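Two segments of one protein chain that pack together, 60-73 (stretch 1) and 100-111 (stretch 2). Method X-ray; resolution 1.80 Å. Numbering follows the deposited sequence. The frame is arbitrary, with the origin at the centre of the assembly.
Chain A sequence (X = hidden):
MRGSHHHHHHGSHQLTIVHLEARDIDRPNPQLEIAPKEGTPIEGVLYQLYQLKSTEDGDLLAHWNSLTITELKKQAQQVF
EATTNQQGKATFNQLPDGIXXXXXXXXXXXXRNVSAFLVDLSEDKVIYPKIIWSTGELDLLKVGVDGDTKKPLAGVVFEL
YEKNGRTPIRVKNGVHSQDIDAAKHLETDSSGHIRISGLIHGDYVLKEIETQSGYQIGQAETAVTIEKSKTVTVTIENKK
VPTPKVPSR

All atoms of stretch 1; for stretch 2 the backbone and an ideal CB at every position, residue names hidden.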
ATOM      1  N   LEU A  60     -12.689   0.419  19.467  1.00 17.81           N
ATOM      2  CA  LEU A  60     -12.877  -0.887  18.830  1.00 17.01           C
ATOM      3  C   LEU A  60     -12.278  -0.967  17.427  1.00 15.97           C
ATOM      4  O   LEU A  60     -11.624  -1.962  17.068  1.00 15.67           O
ATOM      5  CB  LEU A  60     -14.368  -1.191  18.765  1.00 17.73           C
ATOM      6  CG  LEU A  60     -14.796  -2.640  18.665  1.00 18.58           C
ATOM      7  CD1 LEU A  60     -14.186  -3.504  19.791  1.00 19.93           C
ATOM      8  CD2 LEU A  60     -16.331  -2.671  18.695  1.00 18.03           C
ATOM      9  N   LEU A  61     -12.510   0.062  16.621  1.00 15.03           N
ATOM     10  CA  LEU A  61     -11.967   0.058  15.264  1.00 14.79           C
ATOM     11  C   LEU A  61     -10.433   0.085  15.307  1.00 14.99           C
ATOM     12  O   LEU A  61      -9.758  -0.676  14.588  1.00 14.75           O
ATOM     13  CB  LEU A  61     -12.542   1.211  14.428  1.00 14.82           C
ATOM     14  CG  LEU A  61     -12.004   1.355  12.988  1.00 15.40           C
ATOM     15  CD1 LEU A  61     -12.278   0.118  12.119  1.00 16.10           C
ATOM     16  CD2 LEU A  61     -12.574   2.613  12.331  1.00 17.00           C
ATOM     17  N   ALA A  62      -9.876   0.938  16.166  1.00 15.12           N
ATOM     18  CA  ALA A  62      -8.413   0.991  16.308  1.00 15.28           C
ATOM     19  C   ALA A  62      -7.858  -0.347  16.792  1.00 15.36           C
ATOM     20  O   ALA A  62      -6.795  -0.773  16.351  1.00 14.66           O
ATOM     21  CB  ALA A  62      -8.000   2.129  17.266  1.00 15.60           C
ATOM     22  N   HIS A  63      -8.568  -0.998  17.711  1.00 15.42           N
ATOM     23  CA  HIS A  63      -8.147  -2.301  18.190  1.00 16.37           C
ATOM     24  C   HIS A  63      -8.032  -3.310  17.056  1.00 15.43           C
ATOM     25  O   HIS A  63      -7.025  -4.007  16.928  1.00 15.48           O
ATOM     26  CB  HIS A  63      -9.091  -2.854  19.260  1.00 17.03           C
ATOM     27  CG  HIS A  63      -8.764  -4.261  19.644  1.00 20.78           C
ATOM     28  ND1 HIS A  63      -7.594  -4.594  20.295  1.00 23.82           N
ATOM     29  CD2 HIS A  63      -9.411  -5.427  19.410  1.00 22.92           C
ATOM     30  CE1 HIS A  63      -7.557  -5.904  20.483  1.00 25.14           C
ATOM     31  NE2 HIS A  63      -8.650  -6.431  19.959  1.00 23.59           N
ATOM     32  N   TRP A  64      -9.076  -3.383  16.244  1.00 14.47           N
ATOM     33  CA  TRP A  64      -9.118  -4.320  15.133  1.00 14.36           C
ATOM     34  C   TRP A  64      -8.118  -3.959  14.036  1.00 14.49           C
ATOM     35  O   TRP A  64      -7.494  -4.845  13.482  1.00 13.71           O
ATOM     36  CB  TRP A  64     -10.564  -4.475  14.630  1.00 14.14           C
ATOM     37  CG  TRP A  64     -11.274  -5.422  15.551  1.00 13.66           C
ATOM     38  CD1 TRP A  64     -11.833  -5.133  16.761  1.00 14.70           C
ATOM     39  CD2 TRP A  64     -11.386  -6.836  15.379  1.00 14.26           C
ATOM     40  NE1 TRP A  64     -12.316  -6.291  17.352  1.00 14.85           N
ATOM     41  CE2 TRP A  64     -12.046  -7.351  16.523  1.00 13.31           C
ATOM     42  CE3 TRP A  64     -10.999  -7.718  14.366  1.00 13.60           C
ATOM     43  CZ2 TRP A  64     -12.348  -8.716  16.672  1.00 15.13           C
ATOM     44  CZ3 TRP A  64     -11.304  -9.089  14.513  1.00 16.01           C
ATOM     45  CH2 TRP A  64     -11.975  -9.566  15.656  1.00 14.16           C
ATOM     46  N   ASN A  65      -7.915  -2.662  13.799  1.00 14.62           N
ATOM     47  CA  ASN A  65      -6.931  -2.201  12.811  1.00 15.75           C
ATOM     48  C   ASN A  65      -5.487  -2.522  13.206  1.00 16.38           C
ATOM     49  O   ASN A  65      -4.605  -2.576  12.342  1.00 17.06           O
ATOM     50  CB  ASN A  65      -7.062  -0.694  12.581  1.00 15.76           C
ATOM     51  CG  ASN A  65      -8.216  -0.323  11.643  1.00 17.66           C
ATOM     52  OD1 ASN A  65      -8.689  -1.137  10.846  1.00 19.75           O
ATOM     53  ND2 ASN A  65      -8.648   0.936  11.721  1.00 17.87           N
ATOM     54  N   SER A  66      -5.262  -2.737  14.506  1.00 17.16           N
ATOM     55  CA  SER A  66      -3.920  -3.033  15.059  1.00 17.41           C
ATOM     56  C   SER A  66      -3.517  -4.505  14.911  1.00 17.47           C
ATOM     57  O   SER A  66      -2.339  -4.844  15.025  1.00 17.42           O
ATOM     58  CB  SER A  66      -3.849  -2.620  16.539  1.00 17.77           C
ATOM     59  OG  SER A  66      -4.463  -3.583  17.392  1.00 20.08           O
ATOM     60  N   LEU A  67      -4.496  -5.371  14.649  1.00 17.00           N
ATOM     61  CA  LEU A  67      -4.279  -6.811  14.551  1.00 16.89           C
ATOM     62  C   LEU A  67      -3.706  -7.234  13.205  1.00 17.13           C
ATOM     63  O   LEU A  67      -4.083  -6.690  12.162  1.00 16.62           O
ATOM     64  CB  LEU A  67      -5.583  -7.570  14.791  1.00 17.13           C
ATOM     65  CG  LEU A  67      -6.309  -7.270  16.097  1.00 17.30           C
ATOM     66  CD1 LEU A  67      -7.566  -8.133  16.181  1.00 17.82           C
ATOM     67  CD2 LEU A  67      -5.382  -7.510  17.296  1.00 19.35           C
ATOM     68  N   THR A  68      -2.779  -8.198  13.229  1.00 16.91           N
ATOM     69  CA  THR A  68      -2.324  -8.809  11.987  1.00 17.69           C
ATOM     70  C   THR A  68      -3.436  -9.693  11.413  1.00 16.94           C
ATOM     71  O   THR A  68      -4.415 -10.053  12.118  1.00 16.51           O
ATOM     72  CB  THR A  68      -1.032  -9.685  12.180  1.00 17.68           C
ATOM     73  OG1 THR A  68      -1.373 -10.888  12.878  1.00 20.03           O
ATOM     74  CG2 THR A  68       0.056  -8.929  12.939  1.00 20.10           C
ATOM     75  N   ILE A  69      -3.275 -10.078  10.147  1.00 16.82           N
ATOM     76  CA  ILE A  69      -4.287 -10.857   9.460  1.00 17.46           C
ATOM     77  C   ILE A  69      -4.629 -12.158  10.180  1.00 17.11           C
ATOM     78  O   ILE A  69      -5.807 -12.515  10.315  1.00 16.96           O
ATOM     79  CB  ILE A  69      -3.963 -11.068   7.948  1.00 17.75           C
ATOM     80  CG1 ILE A  69      -5.174 -11.664   7.226  1.00 19.85           C
ATOM     81  CG2 ILE A  69      -2.709 -11.943   7.750  1.00 18.58           C
ATOM     82  CD1 ILE A  69      -5.240 -11.283   5.727  1.00 21.19           C
ATOM     83  N   THR A  70      -3.615 -12.859  10.675  1.00 16.90           N
ATOM     84  CA  THR A  70      -3.887 -14.112  11.398  1.00 17.03           C
ATOM     85  C   THR A  70      -4.495 -13.862  12.759  1.00 17.25           C
ATOM     86  O   THR A  70      -5.284 -14.682  13.229  1.00 18.47           O
ATOM     87  CB  THR A  70      -2.630 -15.035  11.510  1.00 16.46           C
ATOM     88  OG1 THR A  70      -1.587 -14.354  12.225  1.00 16.82           O
ATOM     89  CG2 THR A  70      -2.148 -15.455  10.103  1.00 16.65           C
ATOM     90  N   GLU A  71      -4.178 -12.724  13.375  1.00 16.88           N
ATOM     91  CA  GLU A  71      -4.763 -12.355  14.676  1.00 17.56           C
ATOM     92  C   GLU A  71      -6.280 -12.101  14.595  1.00 17.28           C
ATOM     93  O   GLU A  71      -7.017 -12.351  15.564  1.00 16.77           O
ATOM     94  CB  GLU A  71      -4.054 -11.133  15.282  1.00 18.57           C
ATOM     95  CG  GLU A  71      -2.587 -11.414  15.630  1.00 20.74           C
ATOM     96  CD  GLU A  71      -1.862 -10.248  16.283  1.00 24.46           C
ATOM     97  OE1 GLU A  71      -2.072  -9.058  15.916  1.00 21.60           O
ATOM     98  OE2 GLU A  71      -1.048 -10.546  17.178  1.00 28.33           O
ATOM     99  N   LEU A  72      -6.721 -11.609  13.439  1.00 16.07           N
ATOM    100  CA  LEU A  72      -8.140 -11.342  13.179  1.00 16.24           C
ATOM    101  C   LEU A  72      -8.910 -12.634  13.403  1.00 16.63           C
ATOM    102  O   LEU A  72      -9.919 -12.654  14.109  1.00 16.74           O
ATOM    103  CB  LEU A  72      -8.342 -10.837  11.742  1.00 15.54           C
ATOM    104  CG  LEU A  72      -7.719  -9.479  11.360  1.00 16.43           C
ATOM    105  CD1 LEU A  72      -7.917  -9.211   9.859  1.00 13.94           C
ATOM    106  CD2 LEU A  72      -8.298  -8.318  12.178  1.00 13.88           C
ATOM    107  N   LYS A  73      -8.410 -13.714  12.812  1.00 17.65           N
ATOM    108  CA  LYS A  73      -9.035 -15.040  12.925  1.00 19.14           C
ATOM    109  C   LYS A  73      -9.120 -15.479  14.402  1.00 19.72           C
ATOM    110  O   LYS A  73     -10.190 -15.938  14.875  1.00 19.75           O
ATOM    111  CB  LYS A  73      -8.244 -16.048  12.073  1.00 19.24           C
ATOM    112  CG  LYS A  73      -8.680 -17.525  12.163  1.00 21.47           C
ATOM    113  CD  LYS A  73     -10.021 -17.760  11.500  1.00 24.78           C
ATOM    114  CE  LYS A  73     -10.455 -19.227  11.590  1.00 26.38           C
ATOM    115  NZ  LYS A  73     -11.648 -19.481  10.711  1.00 26.62           N
ATOM    116  N   UNK A 100     -19.269  -6.743  12.963  1.00 11.98           N
ATOM    117  CA  UNK A 100     -18.281  -7.310  12.062  1.00 11.75           C
ATOM    118  C   UNK A 100     -17.226  -6.278  11.695  1.00 11.85           C
ATOM    119  O   UNK A 100     -17.538  -5.115  11.450  1.00 11.52           O
ATOM    120  CB  UNK A 100     -18.957  -7.850  10.800  1.00 11.75           C
ATOM    121  N   UNK A 101     -15.986  -6.738  11.659  1.00 10.76           N
ATOM    122  CA  UNK A 101     -14.881  -5.963  11.144  1.00 11.44           C
ATOM    123  C   UNK A 101     -14.607  -6.463   9.744  1.00 11.15           C
ATOM    124  O   UNK A 101     -14.341  -7.651   9.552  1.00 11.91           O
ATOM    125  CB  UNK A 101     -13.643  -6.070  12.037  1.00 11.44           C
ATOM    126  N   UNK A 102     -14.634  -5.547   8.783  1.00 10.76           N
ATOM    127  CA  UNK A 102     -14.424  -5.869   7.377  1.00 10.66           C
ATOM    128  C   UNK A 102     -13.191  -5.187   6.811  1.00 11.36           C
ATOM    129  O   UNK A 102     -12.885  -4.058   7.166  1.00 11.51           O
ATOM    130  CB  UNK A 102     -15.654  -5.474   6.558  1.00 10.66           C
ATOM    131  N   UNK A 103     -12.489  -5.887   5.925  1.00 10.84           N
ATOM    132  CA  UNK A 103     -11.315  -5.317   5.257  1.00 11.64           C
ATOM    133  C   UNK A 103     -11.159  -5.972   3.903  1.00 10.65           C
ATOM    134  O   UNK A 103     -11.693  -7.054   3.676  1.00 10.83           O
ATOM    135  CB  UNK A 103     -10.049  -5.502   6.096  1.00 11.64           C
ATOM    136  N   UNK A 104     -10.447  -5.314   2.997  1.00 10.61           N
ATOM    137  CA  UNK A 104     -10.038  -5.968   1.763  1.00 10.97           C
ATOM    138  C   UNK A 104      -8.667  -6.597   1.967  1.00 11.67           C
ATOM    139  O   UNK A 104      -7.783  -6.016   2.628  1.00 12.36           O
ATOM    140  CB  UNK A 104     -10.017  -4.979   0.596  1.00 10.97           C
ATOM    141  N   UNK A 105      -8.493  -7.767   1.373  1.00 12.27           N
ATOM    142  CA  UNK A 105      -7.234  -8.530   1.455  1.00 13.81           C
ATOM    143  C   UNK A 105      -6.582  -8.649   0.076  1.00 14.38           C
ATOM    144  O   UNK A 105      -7.251  -8.877  -0.937  1.00 14.97           O
ATOM    145  CB  UNK A 105      -7.487  -9.922   2.036  1.00 13.81           C
ATOM    146  N   UNK A 106      -5.263  -8.494   0.041  1.00 14.88           N
ATOM    147  CA  UNK A 106      -4.515  -8.690  -1.202  1.00 15.83           C
ATOM    148  C   UNK A 106      -3.124  -9.205  -0.862  1.00 16.56           C
ATOM    149  O   UNK A 106      -2.484  -8.696   0.057  1.00 16.18           O
ATOM    150  CB  UNK A 106      -4.432  -7.393  -2.010  1.00 15.83           C
ATOM    151  N   UNK A 107      -2.688 -10.223  -1.598  1.00 17.88           N
ATOM    152  CA  UNK A 107      -1.389 -10.852  -1.369  1.00 19.47           C
ATOM    153  C   UNK A 107      -1.234 -11.249   0.101  1.00 20.05           C
ATOM    154  O   UNK A 107      -0.217 -10.917   0.747  1.00 20.34           O
ATOM    155  CB  UNK A 107      -0.258  -9.910  -1.787  1.00 19.47           C
ATOM    156  N   UNK A 108      -2.266 -11.906   0.635  1.00 19.47           N
ATOM    157  CA  UNK A 108      -2.248 -12.449   2.001  1.00 18.73           C
ATOM    158  C   UNK A 108      -2.188 -11.469   3.155  1.00 18.22           C
ATOM    159  O   UNK A 108      -1.918 -11.866   4.286  1.00 18.35           O
ATOM    160  CB  UNK A 108      -1.045 -13.385   2.132  1.00 18.73           C
ATOM    161  N   UNK A 109      -2.447 -10.189   2.881  1.00 17.38           N
ATOM    162  CA  UNK A 109      -2.397  -9.128   3.884  1.00 17.54           C
ATOM    163  C   UNK A 109      -3.484  -8.124   3.624  1.00 16.37           C
ATOM    164  O   UNK A 109      -4.091  -8.140   2.545  1.00 15.67           O
ATOM    165  CB  UNK A 109      -1.031  -8.439   3.893  1.00 17.54           C
ATOM    166  N   UNK A 110      -3.727  -7.251   4.600  1.00 15.45           N
ATOM    167  CA  UNK A 110      -4.677  -6.165   4.420  1.00 15.36           C
ATOM    168  C   UNK A 110      -4.253  -5.309   3.241  1.00 15.13           C
ATOM    169  O   UNK A 110      -3.079  -4.967   3.102  1.00 15.19           O
ATOM    170  CB  UNK A 110      -4.789  -5.319   5.690  1.00 15.36           C
ATOM    171  N   UNK A 111      -5.213  -4.990   2.379  1.00 14.03           N
ATOM    172  CA  UNK A 111      -4.992  -4.010   1.331  1.00 13.65           C
ATOM    173  C   UNK A 111      -5.114  -2.630   1.988  1.00 13.16           C
ATOM    174  O   UNK A 111      -6.206  -2.228   2.394  1.00 13.01           O
ATOM    175  CB  UNK A 111      -5.981  -4.183   0.177  1.00 13.65           C
TER

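Stretch 2 runs as a strand from 100 to 106, turns, and returns through 109 and 110. Helix 60-65 crosses the first strand at 48° with a closest axial approach of 9.9 Å, so side chains must bridge the gap.

Position 100 has nothing of stretch 1 within 5.5 Å of its ideal CB, and its phi/psi of -126/139 is ordinary for a strand. Stretch 1 does not restrict the choice; the residue is Tyr-100, whose hydroxyl bonds elsewhere in the structure.

At position 101, CA-to-CB points toward stretch 1, and the ideal CB lies 3.9 Å from Trp-64 CE3. Beyond it, Leu-61, the CB of Trp-64 and Leu-72 offer apolar surface, while Asn-65 OD1 lies farther out as an acceptor. A leucine, methionine or phenylalanine could use the apolar part; a long side chain with a terminal donor could also reach the amide. The residue is Tyr-101, chi1 in t. Trp-64 CB sits over one face of its ring, 3.6 Å from the centroid and 20° off the normal, a CH-pi contact. The two aromatic rings meet obliquely, with planes at 39°. Leu-61 CD1 approaches the ring edge, 4.0 Å from Tyr-101 CE1, and Leu-72 CD2 lies 3.6 Å from Tyr-101 CE2. Tyr-101 OH donates to Asn-65 OD1 at 2.6 Å. A water lies 2.9 Å from Tyr-101 OH, 3.0 Å from Trp-64 O and 3.1 Å from Leu-67 O, within hydrogen-bonding reach of all three. With two protons it can donate to only two of them at a time.

Position 102 also has nothing of stretch 1 within 5.5 Å of its ideal CB, and its phi/psi of -117/144 does not require glycine; the choice is open. It is Gly-102.

Position 103 points toward stretch 1 again, but no atom there lies within 5.5 Å of the ideal CB. A side chain must extend to make contact, so leucine, isoleucine or methionine would suit the apolar end of Leu-72. Leu-103 does this, its CD1 lying 3.9 Å from Leu-72 CD1.

Position 104 is out of reach, leaving the choice open, and is Ala-104. Position 105 points toward stretch 1, its ideal CB 4.5 Å from Ile-69 CD1. Valine, isoleucine or leucine would suit; Val-105 places CG1 3.8 Å from Ile-69 CD1.

At 106 CA-to-CB points away, which would suit a polar chain; it is Lys-106. It opens a type I' turn ending at 109. Positions 107 and 108 have positive phi, 52° and 66°, which favours glycine or asparagine. They are Ala-107 and Gly-108; Gly-108 O lies 3.6 Å from Ile-69 CG2.

Position 109 points away, leaving polar residues possible. In Glu-109 the backbone makes the close approach, CA lying 4.0 Å from Ile-69 CD1. Position 110 points sideways, compatible with a long polar chain, and is Lys-110. Position 111, out of reach, is unrestricted by stretch 1; Asn-111 N donates to Ala-104 O at 2.8 Å.

Stretch 2 100-111: YYGLAVKAGEKN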
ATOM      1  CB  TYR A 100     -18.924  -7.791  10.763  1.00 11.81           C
ATOM      2  CG  TYR A 100     -19.878  -8.940  10.964  1.00 12.01           C
ATOM      3  CD1 TYR A 100     -21.177  -8.716  11.454  1.00 11.93           C
ATOM      4  CD2 TYR A 100     -19.467 -10.259  10.707  1.00 13.51           C
ATOM      5  CE1 TYR A 100     -22.067  -9.808  11.664  1.00 11.58           C
ATOM      6  CE2 TYR A 100     -20.340 -11.343  10.916  1.00 12.96           C
ATOM      7  CZ  TYR A 100     -21.623 -11.105  11.397  1.00 11.81           C
ATOM      8  OH  TYR A 100     -22.465 -12.185  11.609  1.00 12.33           O
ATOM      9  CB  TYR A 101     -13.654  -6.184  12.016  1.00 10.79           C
ATOM     10  CG  TYR A 101     -12.386  -5.514  11.535  1.00 11.41           C
ATOM     11  CD1 TYR A 101     -12.207  -4.132  11.670  1.00 12.32           C
ATOM     12  CD2 TYR A 101     -11.355  -6.270  10.970  1.00 11.06           C
ATOM     13  CE1 TYR A 101     -11.024  -3.527  11.244  1.00 11.42           C
ATOM     14  CE2 TYR A 101     -10.168  -5.670  10.539  1.00 11.69           C
ATOM     15  CZ  TYR A 101     -10.020  -4.302  10.692  1.00 10.88           C
ATOM     16  OH  TYR A 101      -8.848  -3.715  10.281  1.00 12.73           O
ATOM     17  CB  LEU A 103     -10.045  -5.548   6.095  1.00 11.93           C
ATOM     18  CG  LEU A 103      -9.359  -6.916   6.063  1.00 13.53           C
ATOM     19  CD1 LEU A 103      -8.013  -6.842   6.749  1.00 15.58           C
ATOM     20  CD2 LEU A 103     -10.224  -7.954   6.747  1.00 14.69           C
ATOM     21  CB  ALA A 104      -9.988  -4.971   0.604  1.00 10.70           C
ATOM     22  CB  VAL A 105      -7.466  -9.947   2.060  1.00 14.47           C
ATOM     23  CG1 VAL A 105      -6.159 -10.772   2.091  1.00 15.45           C
ATOM     24  CG2 VAL A 105      -8.032  -9.836   3.460  1.00 14.54           C
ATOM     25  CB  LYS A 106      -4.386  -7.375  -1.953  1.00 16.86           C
ATOM     26  CG  LYS A 106      -3.710  -7.533  -3.312  1.00 18.91           C
ATOM     27  CD  LYS A 106      -3.128  -6.208  -3.696  1.00 25.04           C
ATOM     28  CE  LYS A 106      -2.977  -6.131  -5.190  1.00 28.91           C
ATOM     29  NZ  LYS A 106      -2.493  -4.770  -5.573  1.00 33.20           N
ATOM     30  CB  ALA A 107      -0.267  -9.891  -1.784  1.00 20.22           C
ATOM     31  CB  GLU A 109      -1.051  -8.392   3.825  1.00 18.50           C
ATOM     32  CG  GLU A 109       0.000  -8.950   4.768  1.00 23.58           C
ATOM     33  CD  GLU A 109       1.356  -8.260   4.625  1.00 29.63           C
ATOM     34  OE1 GLU A 109       1.719  -7.811   3.504  1.00 29.33           O
ATOM     35  OE2 GLU A 109       2.062  -8.175   5.650  1.00 33.26           O
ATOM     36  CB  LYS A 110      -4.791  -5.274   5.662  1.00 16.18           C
ATOM     37  CG  LYS A 110      -5.747  -4.098   5.452  1.00 18.15           C
ATOM     38  CD  LYS A 110      -5.915  -3.270   6.715  1.00 22.92           C
ATOM     39  CE  LYS A 110      -6.950  -2.171   6.524  1.00 27.18           C
ATOM     40  NZ  LYS A 110      -6.479  -0.974   5.723  1.00 29.28           N
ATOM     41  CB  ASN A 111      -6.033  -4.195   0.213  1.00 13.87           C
ATOM     42  CG  ASN A 111      -5.841  -3.204  -0.933  1.00 14.58           C
ATOM     43  OD1 ASN A 111      -5.128  -2.212  -0.777  1.00 14.77           O
ATOM     44  ND2 ASN A 111      -6.476  -3.469  -2.076  1.00 15.38           N
TER
HETATM   45  O   HOH W   1      -6.392  -5.241  10.689  1.00 19.10           O
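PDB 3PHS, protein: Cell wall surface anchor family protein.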